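Local coordinates for protein reducing end xylose-releasing exo-oligoxylanase (PDB 1WU4) that hydrolyses xylooligosaccharides of three or more units, releasing xylose from the reducing end with inversion of anomeric configuration, at residues A[300-305]-A[314-319]. The protein carries 1 engineered substitution. Sequence-based numbering, arbitrary orientation.
Sequences PEDYRR and EEKSLH
Arg304 and Lys316 pair as antiparallel, non-hydrogen-bonded neighbours, their side chains diverging, just past the corner at Glu314 and Glu315 that ends the short hairpin of strands 304-306 and 312-313, carried on a loop between two helices of the (alpha/alpha)6 barrel of this family 8 glycoside hydrolase. Backbone bonds flank the pair: Arg305 N gives to Glu315 O, and Ser317 N reaches Tyr303 O at 2.8 Å.

Lys316 can be followed outward. Its CB lies 3.7 Å from Tyr303 O. With CG anti to the carbonyl carbon (chi1 -66°), the chain bends at chi2, and CD rests against both Tyr303 O and Arg304 CD, 3.5 Å from the latter. CE passes beside Arg304 NE, and NZ ends as a donor to Glu301 O at 3.1 Å, within the carbonyl plane. The lysine thus ties the 3-10 turn at 300-302 to the segment that follows the hairpin.

Arg304 is a worked case of an arginine serving several partners. NE and NH2 both point at Asp302 OD1, NH2 on its syn lone pair and NE from above the carboxylate plane, while NH1 bonds to Phe313 O. An alanine at Arg304 would probably leave the Asp302 carboxylate without its salt-bridge mate and open a gap beside the Lys316 methylenes.

Beyond the pair, Ser317 OG accepts from His319 N in an ST turn leading into helix 320-329, and it also bonds to Tyr265 OH. Arg305 packs in a cation-pi contact on Phe261, its side chain about 9 Å from that of Asp263, the probable proton acceptor. Arg305 NE and NH2 close a salt bridge on Glu315 OE1 from one face of the carboxylate, at 2.8 and 2.9 Å, with that oxygen in the guanidinium plane.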
loop_
_atom_site.group_PDB
_atom_site.type_symbol
_atom_site.label_atom_id
_atom_site.label_comp_id
_atom_site.label_asym_id
_atom_site.label_seq_id
_atom_site.Cartn_x
_atom_site.Cartn_y
_atom_site.Cartn_z
ATOM N N PRO A 300 -15.284 17.077 3.013
ATOM C CA PRO A 300 -15.273 15.662 2.631
ATOM C C PRO A 300 -16.506 15.228 1.841
ATOM O O PRO A 300 -16.400 14.487 0.864
ATOM C CB PRO A 300 -15.158 14.953 3.974
ATOM C CG PRO A 300 -14.264 15.881 4.734
ATOM C CD PRO A 300 -14.858 17.240 4.415
ATOM N N GLU A 301 -17.674 15.696 2.264
ATOM C CA GLU A 301 -18.914 15.343 1.589
ATOM C C GLU A 301 -18.923 15.850 0.149
ATOM O O GLU A 301 -19.688 15.361 -0.685
ATOM C CB GLU A 301 -20.114 15.924 2.347
ATOM C CG GLU A 301 -20.184 15.536 3.822
ATOM C CD GLU A 301 -19.414 16.486 4.728
ATOM O OE1 GLU A 301 -18.191 16.652 4.538
ATOM O OE2 GLU A 301 -20.037 17.067 5.641
ATOM N N ASP A 302 -18.061 16.824 -0.139
ATOM C CA ASP A 302 -17.976 17.410 -1.471
ATOM C C ASP A 302 -16.758 16.962 -2.282
ATOM O O ASP A 302 -16.584 17.394 -3.422
ATOM C CB ASP A 302 -17.984 18.940 -1.363
ATOM C CG ASP A 302 -18.063 19.626 -2.718
ATOM O OD1 ASP A 302 -19.035 19.370 -3.461
ATOM O OD2 ASP A 302 -17.155 20.422 -3.038
ATOM N N TYR A 303 -15.912 16.109 -1.705
ATOM C CA TYR A 303 -14.732 15.632 -2.428
ATOM C C TYR A 303 -15.158 15.030 -3.766
ATOM O O TYR A 303 -16.099 14.237 -3.830
ATOM C CB TYR A 303 -13.979 14.560 -1.635
ATOM C CG TYR A 303 -13.260 15.019 -0.381
ATOM C CD1 TYR A 303 -12.996 16.369 -0.133
ATOM C CD2 TYR A 303 -12.794 14.081 0.535
ATOM C CE1 TYR A 303 -12.276 16.763 1.004
ATOM C CE2 TYR A 303 -12.083 14.458 1.658
ATOM C CZ TYR A 303 -11.821 15.794 1.892
ATOM O OH TYR A 303 -11.093 16.127 3.011
ATOM N N ARG A 304 -14.448 15.396 -4.827
ATOM C CA ARG A 304 -14.753 14.911 -6.170
ATOM C C ARG A 304 -13.559 14.206 -6.781
ATOM O O ARG A 304 -12.540 13.982 -6.130
ATOM C CB ARG A 304 -15.062 16.083 -7.109
ATOM C CG ARG A 304 -15.935 17.183 -6.556
ATOM C CD ARG A 304 -17.359 16.720 -6.375
ATOM N NE ARG A 304 -18.225 17.833 -6.000
ATOM C CZ ARG A 304 -18.632 18.783 -6.838
ATOM N NH1 ARG A 304 -18.256 18.760 -8.113
ATOM N NH2 ARG A 304 -19.409 19.765 -6.401
ATOM N N ARG A 305 -13.727 13.847 -8.048
ATOM C CA ARG A 305 -12.648 13.299 -8.844
ATOM C C ARG A 305 -12.128 14.638 -9.375
ATOM O O ARG A 305 -12.929 15.519 -9.709
ATOM C CB ARG A 305 -13.176 12.465 -10.017
ATOM C CG ARG A 305 -12.078 11.997 -10.981
ATOM C CD ARG A 305 -12.644 11.476 -12.297
ATOM N NE ARG A 305 -13.436 10.259 -12.141
ATOM C CZ ARG A 305 -12.936 9.028 -12.095
ATOM N NH1 ARG A 305 -11.628 8.827 -12.191
ATOM N NH2 ARG A 305 -13.750 7.990 -11.970
ATOM N N GLU A 314 -17.942 16.433 -11.790
ATOM C CA GLU A 314 -19.185 16.391 -11.030
ATOM C C GLU A 314 -19.148 15.168 -10.122
ATOM O O GLU A 314 -19.648 15.202 -9.000
ATOM C CB GLU A 314 -20.393 16.286 -11.961
ATOM C CG GLU A 314 -20.712 17.549 -12.736
ATOM C CD GLU A 314 -21.996 17.424 -13.530
ATOM O OE1 GLU A 314 -23.048 17.136 -12.917
ATOM O OE2 GLU A 314 -21.956 17.610 -14.765
ATOM N N GLU A 315 -18.544 14.091 -10.615
ATOM C CA GLU A 315 -18.457 12.848 -9.856
ATOM C C GLU A 315 -17.780 13.007 -8.501
ATOM O O GLU A 315 -16.702 13.594 -8.387
ATOM C CB GLU A 315 -17.721 11.771 -10.667
ATOM C CG GLU A 315 -17.496 10.482 -9.877
ATOM C CD GLU A 315 -16.888 9.362 -10.700
ATOM O OE1 GLU A 315 -16.117 9.644 -11.642
ATOM O OE2 GLU A 315 -17.171 8.185 -10.387
ATOM N N LYS A 316 -18.431 12.479 -7.471
ATOM C CA LYS A 316 -17.894 12.535 -6.122
ATOM C C LYS A 316 -16.870 11.426 -5.927
ATOM O O LYS A 316 -16.884 10.414 -6.628
ATOM C CB LYS A 316 -19.010 12.340 -5.090
ATOM C CG LYS A 316 -20.054 13.441 -5.038
ATOM C CD LYS A 316 -19.492 14.714 -4.435
ATOM C CE LYS A 316 -20.599 15.719 -4.163
ATOM N NZ LYS A 316 -21.590 15.182 -3.188
ATOM N N SER A 317 -15.977 11.633 -4.970
ATOM C CA SER A 317 -14.989 10.627 -4.628
ATOM C C SER A 317 -15.787 9.403 -4.187
ATOM O O SER A 317 -16.793 9.537 -3.487
ATOM C CB SER A 317 -14.131 11.122 -3.465
ATOM O OG SER A 317 -13.376 10.067 -2.894
ATOM N N LEU A 318 -15.351 8.218 -4.599
ATOM C CA LEU A 318 -16.043 6.998 -4.204
ATOM C C LEU A 318 -15.507 6.513 -2.860
ATOM O O LEU A 318 -16.097 5.632 -2.232
ATOM C CB LEU A 318 -15.850 5.908 -5.261
ATOM C CG LEU A 318 -16.678 6.059 -6.540
ATOM C CD1 LEU A 318 -16.227 5.033 -7.565
ATOM C CD2 LEU A 318 -18.154 5.882 -6.217
ATOM N N HIS A 319 -14.399 7.103 -2.417
ATOM C CA HIS A 319 -13.766 6.709 -1.161
ATOM C C HIS A 319 -13.243 7.915 -0.378
ATOM O O HIS A 319 -12.043 8.027 -0.124
ATOM C CB HIS A 319 -12.615 5.742 -1.462
ATOM C CG HIS A 319 -13.044 4.511 -2.197
ATOM N ND1 HIS A 319 -13.728 3.483 -1.587
ATOM C CD2 HIS A 319 -12.919 4.160 -3.499
ATOM C CE1 HIS A 319 -14.006 2.550 -2.482
ATOM N NE2 HIS A 319 -13.526 2.938 -3.650
#